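Local coordinates for protein beta-1,3-1,4-glucanase (Caldicellulosiruptor sp. F32, PDB 5H4R) that probably hydrolyses mixed-linkage beta-1,3-1,4-glucans such as lichenan, acting as a family 5 glycoside hydrolase built on a TIM barrel, at residues H104-G109 with K116-R121; S110-S115 with P146-P151; E341-Y346 with S389-Y394. The protein carries 1 engineered substitution. All coordinates share one frame; numbering follows the deposited sequence.

Contact 1 (H104-G109 with K116-R121)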
loop_
_atom_site.group_PDB
_atom_site.type_symbol
_atom_site.label_atom_id
_atom_site.label_comp_id
_atom_site.label_asym_id
_atom_site.label_seq_id
_atom_site.Cartn_x
_atom_site.Cartn_y
_atom_site.Cartn_z
ATOM N N HIS A 104 -6.826 6.632 -14.112
ATOM C CA HIS A 104 -7.267 7.843 -14.808
ATOM C C HIS A 104 -6.826 7.898 -16.265
ATOM O O HIS A 104 -7.455 8.631 -17.048
ATOM C CB HIS A 104 -6.815 9.107 -14.058
ATOM C CG HIS A 104 -5.375 9.477 -14.255
ATOM N ND1 HIS A 104 -4.387 9.115 -13.363
ATOM C CD2 HIS A 104 -4.766 10.220 -15.208
ATOM C CE1 HIS A 104 -3.229 9.599 -13.772
ATOM N NE2 HIS A 104 -3.429 10.279 -14.886
ATOM N N ASN A 105 -5.784 7.153 -16.670
ATOM C CA ASN A 105 -5.425 7.079 -18.081
ATOM C C ASN A 105 -6.219 6.024 -18.821
ATOM O O ASN A 105 -5.920 5.754 -19.993
ATOM C CB ASN A 105 -3.928 6.787 -18.263
ATOM C CG ASN A 105 -3.045 7.894 -17.748
ATOM O OD1 ASN A 105 -2.201 7.662 -16.881
ATOM N ND2 ASN A 105 -3.217 9.100 -18.276
ATOM N N HIS A 106 -7.247 5.464 -18.174
ATOM C CA HIS A 106 -7.995 4.338 -18.705
ATOM C C HIS A 106 -9.500 4.532 -18.568
ATOM O O HIS A 106 -10.248 3.549 -18.578
ATOM C CB HIS A 106 -7.553 3.067 -17.985
ATOM C CG HIS A 106 -6.072 2.872 -18.013
ATOM N ND1 HIS A 106 -5.407 2.437 -19.140
ATOM C CD2 HIS A 106 -5.119 3.095 -17.074
ATOM C CE1 HIS A 106 -4.109 2.395 -18.893
ATOM N NE2 HIS A 106 -3.906 2.784 -17.641
ATOM N N VAL A 107 -9.961 5.781 -18.451
ATOM C CA VAL A 107 -11.377 6.068 -18.315
ATOM C C VAL A 107 -11.802 7.042 -19.404
ATOM O O VAL A 107 -11.016 7.858 -19.899
ATOM C CB VAL A 107 -11.717 6.630 -16.915
ATOM C CG1 VAL A 107 -11.466 5.579 -15.873
ATOM C CG2 VAL A 107 -10.932 7.904 -16.627
ATOM N N THR A 108 -13.058 6.917 -19.810
ATOM C CA THR A 108 -13.615 7.800 -20.813
ATOM C C THR A 108 -15.021 8.180 -20.388
ATOM O O THR A 108 -15.665 7.484 -19.603
ATOM C CB THR A 108 -13.639 7.142 -22.198
ATOM O OG1 THR A 108 -14.534 6.028 -22.179
ATOM C CG2 THR A 108 -12.261 6.647 -22.594
ATOM N N GLY A 109 -15.491 9.306 -20.910
ATOM C CA GLY A 109 -16.848 9.735 -20.666
ATOM C C GLY A 109 -17.038 10.432 -19.332
ATOM O O GLY A 109 -16.200 10.386 -18.421
ATOM N N LYS A 116 -12.487 -1.667 -20.932
ATOM C CA LYS A 116 -12.624 -3.101 -20.709
ATOM C C LYS A 116 -11.281 -3.819 -20.816
ATOM O O LYS A 116 -10.999 -4.719 -20.019
ATOM C CB LYS A 116 -13.621 -3.701 -21.686
ATOM C CG LYS A 116 -13.928 -5.159 -21.385
ATOM C CD LYS A 116 -14.997 -5.711 -22.329
ATOM C CE LYS A 116 -15.250 -7.194 -22.086
ATOM N NZ LYS A 116 -14.028 -8.022 -22.307
ATOM N N ARG A 117 -10.444 -3.452 -21.799
ATOM C CA ARG A 117 -9.175 -4.155 -21.967
ATOM C C ARG A 117 -8.296 -3.978 -20.745
ATOM O O ARG A 117 -7.633 -4.918 -20.301
ATOM C CB ARG A 117 -8.445 -3.670 -23.226
ATOM C CG ARG A 117 -9.115 -4.142 -24.486
ATOM C CD ARG A 117 -8.368 -3.707 -25.721
ATOM N NE ARG A 117 -7.066 -4.362 -25.856
ATOM C CZ ARG A 117 -5.886 -3.740 -25.812
ATOM N NH1 ARG A 117 -5.811 -2.432 -25.642
ATOM N NH2 ARG A 117 -4.769 -4.436 -25.968
ATOM N N TRP A 118 -8.328 -2.795 -20.150
ATOM C CA TRP A 118 -7.514 -2.533 -18.968
ATOM C C TRP A 118 -8.009 -3.332 -17.770
ATOM O O TRP A 118 -7.225 -4.001 -17.081
ATOM C CB TRP A 118 -7.525 -1.040 -18.674
ATOM C CG TRP A 118 -6.681 -0.628 -17.500
ATOM C CD1 TRP A 118 -7.123 -0.186 -16.294
ATOM C CD2 TRP A 118 -5.242 -0.579 -17.440
ATOM N NE1 TRP A 118 -6.062 0.128 -15.489
ATOM C CE2 TRP A 118 -4.899 -0.105 -16.165
ATOM C CE3 TRP A 118 -4.218 -0.889 -18.347
ATOM C CZ2 TRP A 118 -3.564 0.063 -15.760
ATOM C CZ3 TRP A 118 -2.906 -0.727 -17.947
ATOM C CH2 TRP A 118 -2.596 -0.239 -16.671
ATOM N N LEU A 119 -9.313 -3.272 -17.494
ATOM C CA LEU A 119 -9.847 -4.003 -16.352
ATOM C C LEU A 119 -9.684 -5.510 -16.534
ATOM O O LEU A 119 -9.354 -6.227 -15.576
ATOM C CB LEU A 119 -11.315 -3.627 -16.147
ATOM C CG LEU A 119 -12.016 -4.224 -14.915
ATOM C CD1 LEU A 119 -11.276 -3.912 -13.624
ATOM C CD2 LEU A 119 -13.405 -3.663 -14.862
ATOM N N ASP A 120 -9.858 -6.001 -17.764
ATOM C CA ASP A 120 -9.609 -7.408 -18.070
ATOM C C ASP A 120 -8.168 -7.809 -17.744
ATOM O O ASP A 120 -7.922 -8.888 -17.193
ATOM C CB ASP A 120 -9.871 -7.701 -19.550
ATOM C CG ASP A 120 -11.346 -7.662 -19.951
ATOM O OD1 ASP A 120 -12.254 -7.549 -19.102
ATOM O OD2 ASP A 120 -11.597 -7.794 -21.174
ATOM N N ARG A 121 -7.198 -6.964 -18.106
ATOM C CA ARG A 121 -5.796 -7.295 -17.839
ATOM C C ARG A 121 -5.494 -7.289 -16.341
ATOM O O ARG A 121 -4.810 -8.191 -15.841
ATOM C CB ARG A 121 -4.879 -6.335 -18.602
ATOM C CG ARG A 121 -3.385 -6.552 -18.315
ATOM C CD ARG A 121 -2.874 -7.961 -18.670
ATOM N NE ARG A 121 -1.497 -8.101 -18.205
ATOM C CZ ARG A 121 -0.914 -9.249 -17.876
ATOM N NH1 ARG A 121 -1.554 -10.410 -18.018
ATOM N NH2 ARG A 121 0.330 -9.239 -17.425
#
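H106 lays its imidazole flat on the indole of W118 in a face-to-face stack, with the centroids of the imidazole and the six-membered ring 3.5 Å apart and the planes tilted by 7°. W118 CD2 sits over the centre of the imidazole, while H106 NE2 lies nearer the rim of the indole, 3.3 Å from W118 CZ2. N105 CB lies over the opposite imidazole face, toward its rim. A CH-pi contact extends the stack: H106 CB stands over the five-membered ring of W118, 3.9 Å from its centroid. W118 holds CG anti to its backbone nitrogen (chi1 -178°), which carries the indole, broad enough for a whole imidazole, to the hairpin. These rings tie the β-hairpin of strands 107-108 and 113-114, inserted after barrel strand 96-99, to the start of helix 116-131. With an alanine at W118, the imidazole would probably lose the support on one face and a gap would open between hairpin and helix. Histidine suits its place because the flat ring stacks while ND1 hydrogen-bonds E69, fixing the ring's rotation and perhaps polarising it. Along the helix, K116 NZ forms a salt bridge with D120 OD2 at 2.7 Å; D120 also pairs with R173.

Contact 2 (S110-S115 with P146-P151)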
loop_
_atom_site.group_PDB
_atom_site.type_symbol
_atom_site.label_atom_id
_atom_site.label_comp_id
_atom_site.label_asym_id
_atom_site.label_seq_id
_atom_site.Cartn_x
_atom_site.Cartn_y
_atom_site.Cartn_z
ATOM N N SER A 110 -18.209 11.072 -19.206
ATOM C CA SER A 110 -18.470 11.876 -18.019
ATOM C C SER A 110 -18.596 11.036 -16.757
ATOM O O SER A 110 -18.435 11.574 -15.656
ATOM C CB SER A 110 -19.737 12.715 -18.205
ATOM O OG SER A 110 -20.789 11.942 -18.760
ATOM N N ASN A 111 -18.860 9.733 -16.870
ATOM C CA ASN A 111 -18.960 8.903 -15.675
ATOM C C ASN A 111 -17.824 7.893 -15.574
ATOM O O ASN A 111 -17.984 6.832 -14.968
ATOM C CB ASN A 111 -20.315 8.202 -15.590
ATOM C CG ASN A 111 -20.656 7.793 -14.142
ATOM O OD1 ASN A 111 -20.144 8.390 -13.185
ATOM N ND2 ASN A 111 -21.496 6.776 -13.981
ATOM N N PHE A 112 -16.659 8.228 -16.126
ATOM C CA PHE A 112 -15.410 7.498 -15.877
ATOM C C PHE A 112 -15.550 6.003 -16.165
ATOM O O PHE A 112 -15.227 5.142 -15.334
ATOM C CB PHE A 112 -14.908 7.691 -14.432
ATOM C CG PHE A 112 -14.818 9.133 -13.972
ATOM C CD1 PHE A 112 -13.794 9.965 -14.405
ATOM C CD2 PHE A 112 -15.723 9.629 -13.047
ATOM C CE1 PHE A 112 -13.702 11.268 -13.964
ATOM C CE2 PHE A 112 -15.627 10.937 -12.594
ATOM C CZ PHE A 112 -14.617 11.756 -13.049
ATOM N N THR A 113 -15.973 5.696 -17.379
ATOM C CA THR A 113 -16.062 4.302 -17.788
ATOM C C THR A 113 -14.669 3.732 -17.945
ATOM O O THR A 113 -13.887 4.234 -18.758
ATOM C CB THR A 113 -16.820 4.165 -19.101
ATOM O OG1 THR A 113 -18.126 4.722 -18.968
ATOM C CG2 THR A 113 -16.943 2.693 -19.477
ATOM N N ILE A 114 -14.382 2.653 -17.223
ATOM C CA ILE A 114 -13.073 2.000 -17.310
ATOM C C ILE A 114 -13.001 1.181 -18.592
ATOM O O ILE A 114 -13.914 0.409 -18.915
ATOM C CB ILE A 114 -12.816 1.112 -16.082
ATOM C CG1 ILE A 114 -12.836 1.934 -14.783
ATOM C CG2 ILE A 114 -11.475 0.411 -16.222
ATOM C CD1 ILE A 114 -12.872 1.074 -13.528
ATOM N N SER A 115 -11.903 1.355 -19.321
ATOM C CA SER A 115 -11.608 0.538 -20.489
ATOM C C SER A 115 -11.694 -0.941 -20.147
ATOM O O SER A 115 -11.064 -1.408 -19.192
ATOM C CB SER A 115 -10.206 0.857 -21.005
ATOM O OG SER A 115 -9.683 -0.264 -21.701
ATOM N N PRO A 146 -7.196 17.148 -9.695
ATOM C CA PRO A 146 -8.530 17.703 -9.917
ATOM C C PRO A 146 -9.178 17.069 -11.143
ATOM O O PRO A 146 -8.542 16.868 -12.173
ATOM C CB PRO A 146 -8.259 19.199 -10.112
ATOM C CG PRO A 146 -6.966 19.435 -9.375
ATOM C CD PRO A 146 -6.162 18.200 -9.632
ATOM N N GLY A 147 -10.448 16.720 -11.013
ATOM C CA GLY A 147 -11.143 16.023 -12.064
ATOM C C GLY A 147 -11.191 14.526 -11.877
ATOM O O GLY A 147 -12.039 13.869 -12.492
ATOM N N TYR A 148 -10.300 13.973 -11.045
ATOM C CA TYR A 148 -10.384 12.573 -10.646
ATOM C C TYR A 148 -10.569 12.568 -9.133
ATOM O O TYR A 148 -11.582 13.076 -8.651
ATOM C CB TYR A 148 -9.192 11.785 -11.196
ATOM C CG TYR A 148 -9.119 11.867 -12.704
ATOM C CD1 TYR A 148 -10.021 11.174 -13.497
ATOM C CD2 TYR A 148 -8.172 12.646 -13.333
ATOM C CE1 TYR A 148 -9.980 11.265 -14.880
ATOM C CE2 TYR A 148 -8.117 12.730 -14.722
ATOM C CZ TYR A 148 -9.025 12.039 -15.479
ATOM O OH TYR A 148 -8.986 12.119 -16.862
ATOM N N TYR A 149 -9.621 12.016 -8.367
ATOM C CA TYR A 149 -9.688 12.023 -6.900
ATOM C C TYR A 149 -8.943 13.261 -6.407
ATOM O O TYR A 149 -7.728 13.377 -6.600
ATOM C CB TYR A 149 -9.078 10.744 -6.308
ATOM C CG TYR A 149 -9.270 10.597 -4.810
ATOM C CD1 TYR A 149 -8.673 11.482 -3.918
ATOM C CD2 TYR A 149 -10.083 9.583 -4.285
ATOM C CE1 TYR A 149 -8.859 11.365 -2.557
ATOM C CE2 TYR A 149 -10.263 9.460 -2.922
ATOM C CZ TYR A 149 -9.646 10.344 -2.070
ATOM O OH TYR A 149 -9.836 10.212 -0.712
ATOM N N TYR A 150 -9.660 14.203 -5.801
ATOM C CA TYR A 150 -8.965 15.328 -5.188
ATOM C C TYR A 150 -9.673 15.752 -3.898
ATOM O O TYR A 150 -10.858 16.120 -3.926
ATOM C CB TYR A 150 -8.844 16.507 -6.161
ATOM C CG TYR A 150 -7.644 17.363 -5.859
ATOM C CD1 TYR A 150 -6.346 16.883 -6.099
ATOM C CD2 TYR A 150 -7.782 18.618 -5.270
ATOM C CE1 TYR A 150 -5.236 17.644 -5.805
ATOM C CE2 TYR A 150 -6.684 19.381 -4.966
ATOM C CZ TYR A 150 -5.409 18.898 -5.242
ATOM O OH TYR A 150 -4.346 19.696 -4.903
ATOM N N PRO A 151 -8.977 15.740 -2.742
ATOM C CA PRO A 151 -9.681 15.907 -1.452
ATOM C C PRO A 151 -9.778 17.345 -0.955
ATOM O O PRO A 151 -9.135 17.743 0.025
ATOM C CB PRO A 151 -8.836 15.044 -0.517
ATOM C CG PRO A 151 -7.425 15.254 -1.034
ATOM C CD PRO A 151 -7.578 15.290 -2.540
#
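F112 pushes its phenyl ring from the tip of a β-hairpin against G147 and Y148, in the loop that leads from barrel strand 135-139 to helix 156-173. Two excursions from a TIM barrel thus meet here, the hairpin of strands 107-108 and 113-114 and the next βα-loop along the chain. F112 holds CG anti to its carbonyl carbon (chi1 -51°), and its CZ and CE1 are the atoms that reach the loop.

The segment opens with P146, whose CG lies over the centre of the Y150 ring, 4.0 Å above its plane; this proline-aromatic contact closes the loop on itself. G147 follows with a positive phi of 97°, where a CB would be jammed against the carbonyl oxygen of P146, so glycine suits the bend. Its own carbonyl oxygen comes in at the edge of the F112 ring, near the ring plane, with G147 O 3.4 Å from F112 CZ. There the oxygen faces the slightly positive C-H rim rather than the electron-rich face.

Y148 comes next. Its bond from CA to CB runs alongside the hairpin, but the ring at the end comes nearer and meets F112 rim to rim, the planes at 54° and the centroids 5.9 Å apart. The closest approach, F112 CE1 to Y148 CD1 at 3.7 Å, is between apolar ring carbons. Y162 of helix 156-173 joins both rings, edge-to-face with F112, making a small aromatic cluster. Farther on, Y149 turns to the interior, against V163 and helix 205-226.

On the hairpin side, Q169 bonds both F112 O and I114 N, and S110 O lies 4.1 Å above one face of the F112 ring, toward its rim.

Contact 3 (E341-Y346 with S389-Y394)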
loop_
_atom_site.group_PDB
_atom_site.type_symbol
_atom_site.label_atom_id
_atom_site.label_comp_id
_atom_site.label_asym_id
_atom_site.label_seq_id
_atom_site.Cartn_x
_atom_site.Cartn_y
_atom_site.Cartn_z
ATOM N N GLU A 341 19.389 -5.457 7.957
ATOM C CA GLU A 341 19.035 -5.236 9.355
ATOM C C GLU A 341 17.734 -4.453 9.479
ATOM O O GLU A 341 16.871 -4.792 10.304
ATOM C CB GLU A 341 20.168 -4.522 10.083
ATOM C CG GLU A 341 21.401 -5.388 10.273
ATOM C CD GLU A 341 22.566 -4.680 10.975
ATOM O OE1 GLU A 341 22.334 -3.833 11.876
ATOM O OE2 GLU A 341 23.737 -4.962 10.607
ATOM N N PHE A 342 17.585 -3.392 8.671
ATOM C CA PHE A 342 16.347 -2.621 8.612
ATOM C C PHE A 342 15.143 -3.517 8.357
ATOM O O PHE A 342 14.107 -3.391 9.027
ATOM C CB PHE A 342 16.461 -1.568 7.503
ATOM C CG PHE A 342 15.161 -0.924 7.111
ATOM C CD1 PHE A 342 14.660 0.163 7.794
ATOM C CD2 PHE A 342 14.453 -1.398 6.006
ATOM C CE1 PHE A 342 13.453 0.753 7.403
ATOM C CE2 PHE A 342 13.263 -0.817 5.610
ATOM C CZ PHE A 342 12.761 0.261 6.301
ATOM N N ALA A 343 15.238 -4.382 7.346
ATOM C CA ALA A 343 14.063 -5.133 6.927
ATOM C C ALA A 343 13.642 -6.131 7.987
ATOM O O ALA A 343 12.439 -6.278 8.272
ATOM C CB ALA A 343 14.331 -5.852 5.602
ATOM N N ALA A 344 14.609 -6.808 8.599
ATOM C CA ALA A 344 14.290 -7.723 9.678
ATOM C C ALA A 344 13.653 -6.974 10.838
ATOM O O ALA A 344 12.658 -7.427 11.414
ATOM C CB ALA A 344 15.555 -8.445 10.141
ATOM N N TYR A 345 14.246 -5.847 11.230
ATOM C CA TYR A 345 13.743 -5.118 12.384
ATOM C C TYR A 345 12.341 -4.593 12.129
ATOM O O TYR A 345 11.451 -4.725 12.979
ATOM C CB TYR A 345 14.687 -3.967 12.746
ATOM C CG TYR A 345 14.255 -3.266 14.008
ATOM C CD1 TYR A 345 14.691 -3.719 15.246
ATOM C CD2 TYR A 345 13.417 -2.168 13.966
ATOM C CE1 TYR A 345 14.293 -3.094 16.418
ATOM C CE2 TYR A 345 13.015 -1.522 15.152
ATOM C CZ TYR A 345 13.449 -1.996 16.358
ATOM O OH TYR A 345 13.068 -1.377 17.523
ATOM N N TYR A 346 12.128 -3.979 10.957
ATOM C CA TYR A 346 10.845 -3.374 10.637
ATOM C C TYR A 346 9.738 -4.423 10.674
ATOM O O TYR A 346 8.695 -4.216 11.305
ATOM C CB TYR A 346 10.943 -2.708 9.275
ATOM C CG TYR A 346 9.818 -1.786 8.907
ATOM C CD1 TYR A 346 8.559 -2.287 8.576
ATOM C CD2 TYR A 346 10.022 -0.425 8.804
ATOM C CE1 TYR A 346 7.531 -1.433 8.194
ATOM C CE2 TYR A 346 8.988 0.436 8.435
ATOM C CZ TYR A 346 7.756 -0.085 8.135
ATOM O OH TYR A 346 6.744 0.752 7.740
ATOM N N SER A 389 14.989 -12.924 2.904
ATOM C CA SER A 389 15.163 -13.871 3.999
ATOM C C SER A 389 15.078 -13.176 5.347
ATOM O O SER A 389 14.571 -13.755 6.323
ATOM C CB SER A 389 16.505 -14.583 3.869
ATOM O OG SER A 389 16.486 -15.436 2.755
ATOM N N ALA A 390 15.590 -11.949 5.423
ATOM C CA ALA A 390 15.516 -11.180 6.663
ATOM C C ALA A 390 14.069 -10.946 7.068
ATOM O O ALA A 390 13.715 -11.069 8.250
ATOM C CB ALA A 390 16.244 -9.844 6.496
ATOM N N MET A 391 13.217 -10.620 6.096
ATOM C CA MET A 391 11.811 -10.401 6.387
ATOM C C MET A 391 11.137 -11.709 6.746
ATOM O O MET A 391 10.324 -11.762 7.671
ATOM C CB MET A 391 11.137 -9.733 5.195
ATOM C CG MET A 391 11.716 -8.356 4.931
ATOM S SD MET A 391 10.743 -7.408 3.781
ATOM C CE MET A 391 11.080 -8.278 2.238
ATOM N N MET A 392 11.462 -12.781 6.025
ATOM C CA MET A 392 10.737 -14.027 6.245
ATOM C C MET A 392 11.019 -14.603 7.622
ATOM O O MET A 392 10.171 -15.315 8.182
ATOM C CB MET A 392 11.094 -15.027 5.158
ATOM C CG MET A 392 10.661 -14.604 3.805
ATOM S SD MET A 392 8.875 -14.317 3.736
ATOM C CE MET A 392 8.826 -13.351 2.225
ATOM N N LYS A 393 12.209 -14.325 8.164
ATOM C CA LYS A 393 12.575 -14.810 9.487
ATOM C C LYS A 393 11.602 -14.336 10.555
ATOM O O LYS A 393 11.348 -15.064 11.520
ATOM C CB LYS A 393 13.989 -14.352 9.826
ATOM C CG LYS A 393 14.509 -14.850 11.162
ATOM C CD LYS A 393 15.978 -14.462 11.334
ATOM C CE LYS A 393 16.529 -14.866 12.702
ATOM N NZ LYS A 393 16.486 -16.335 12.901
ATOM N N TYR A 394 11.035 -13.138 10.390
ATOM C CA TYR A 394 10.212 -12.518 11.419
ATOM C C TYR A 394 8.768 -12.263 11.001
ATOM O O TYR A 394 8.000 -11.752 11.809
ATOM C CB TYR A 394 10.852 -11.194 11.882
ATOM C CG TYR A 394 12.213 -11.453 12.514
ATOM C CD1 TYR A 394 12.292 -12.013 13.758
ATOM C CD2 TYR A 394 13.398 -11.166 11.841
ATOM C CE1 TYR A 394 13.527 -12.286 14.360
ATOM C CE2 TYR A 394 14.649 -11.444 12.424
ATOM C CZ TYR A 394 14.701 -11.988 13.680
ATOM O OH TYR A 394 15.918 -12.287 14.296
#
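Y394 brings its ring obliquely against A344, with Y394 CD2 3.9 Å from A344 CB and 3.8 Å from A344 O. One ring face carries the aliphatic part of its own neighbour in sequence, K393 CG lying 3.6 Å above the plane and toward the rim. At the far end of the ring, the phenol hydroxyl leaves the interface and hydrogen-bonds I28 N and P26 O in the N-terminal segment. A tyrosine therefore suits this place: its ring packs on A344, while its hydroxyl binds the incoming chain.

The rest of the contact is made largely of small residues. A344 and A390 have the closest CA atoms of the pair of segments, 4.7 Å apart, and their CB atoms meet at 4.0 Å. A344 CA also rests on A390 O at 3.7 Å, so backbone touches backbone. The single methyls of two alanines suit so close an approach. The axes of 341-346 and 389-394 approach to 7.6 Å, their directions 19° apart. No hydrogen bond joins the two segments, which meet by van der Waals contact.

M391 closes the other flank. Its CG stands anti to the carbonyl carbon (chi1 -63°), which sets that methylene 3.7 Å from A343 CB, while the chain bends at chi3 and goes on to touch F327 and I49. The unbranched, bendable methionine suits a place where one side chain touches all three of these residues.

Helix 385-395 follows the last barrel strand, 356-361, and here packs beside helix 336-352, which links strands 322-327 and 356-361; Y345 and Y346 turn from the same helix to helix 298-316, and F342 and Y346 also reach strand 322-327.

Contacts 1 and 2 share the hairpin of strands 107-108 and 113-114: its two strands are joined by backbone bonds, and their segments alternate along the chain. Contact 1 is buried at the hairpin's base, where flat rings stack and a charged partner orients one of them; contact 2 is only partly buried, and at the tip the rings meet by their rims. Contact 3 lies across the chain's centre from the other two, its centre about 37 Å from that of contact 1 and 39 Å from that of contact 2. It is also buried, but joins two barrel helices through alanines, a methionine and one tyrosine ring, with no ring stacked on another.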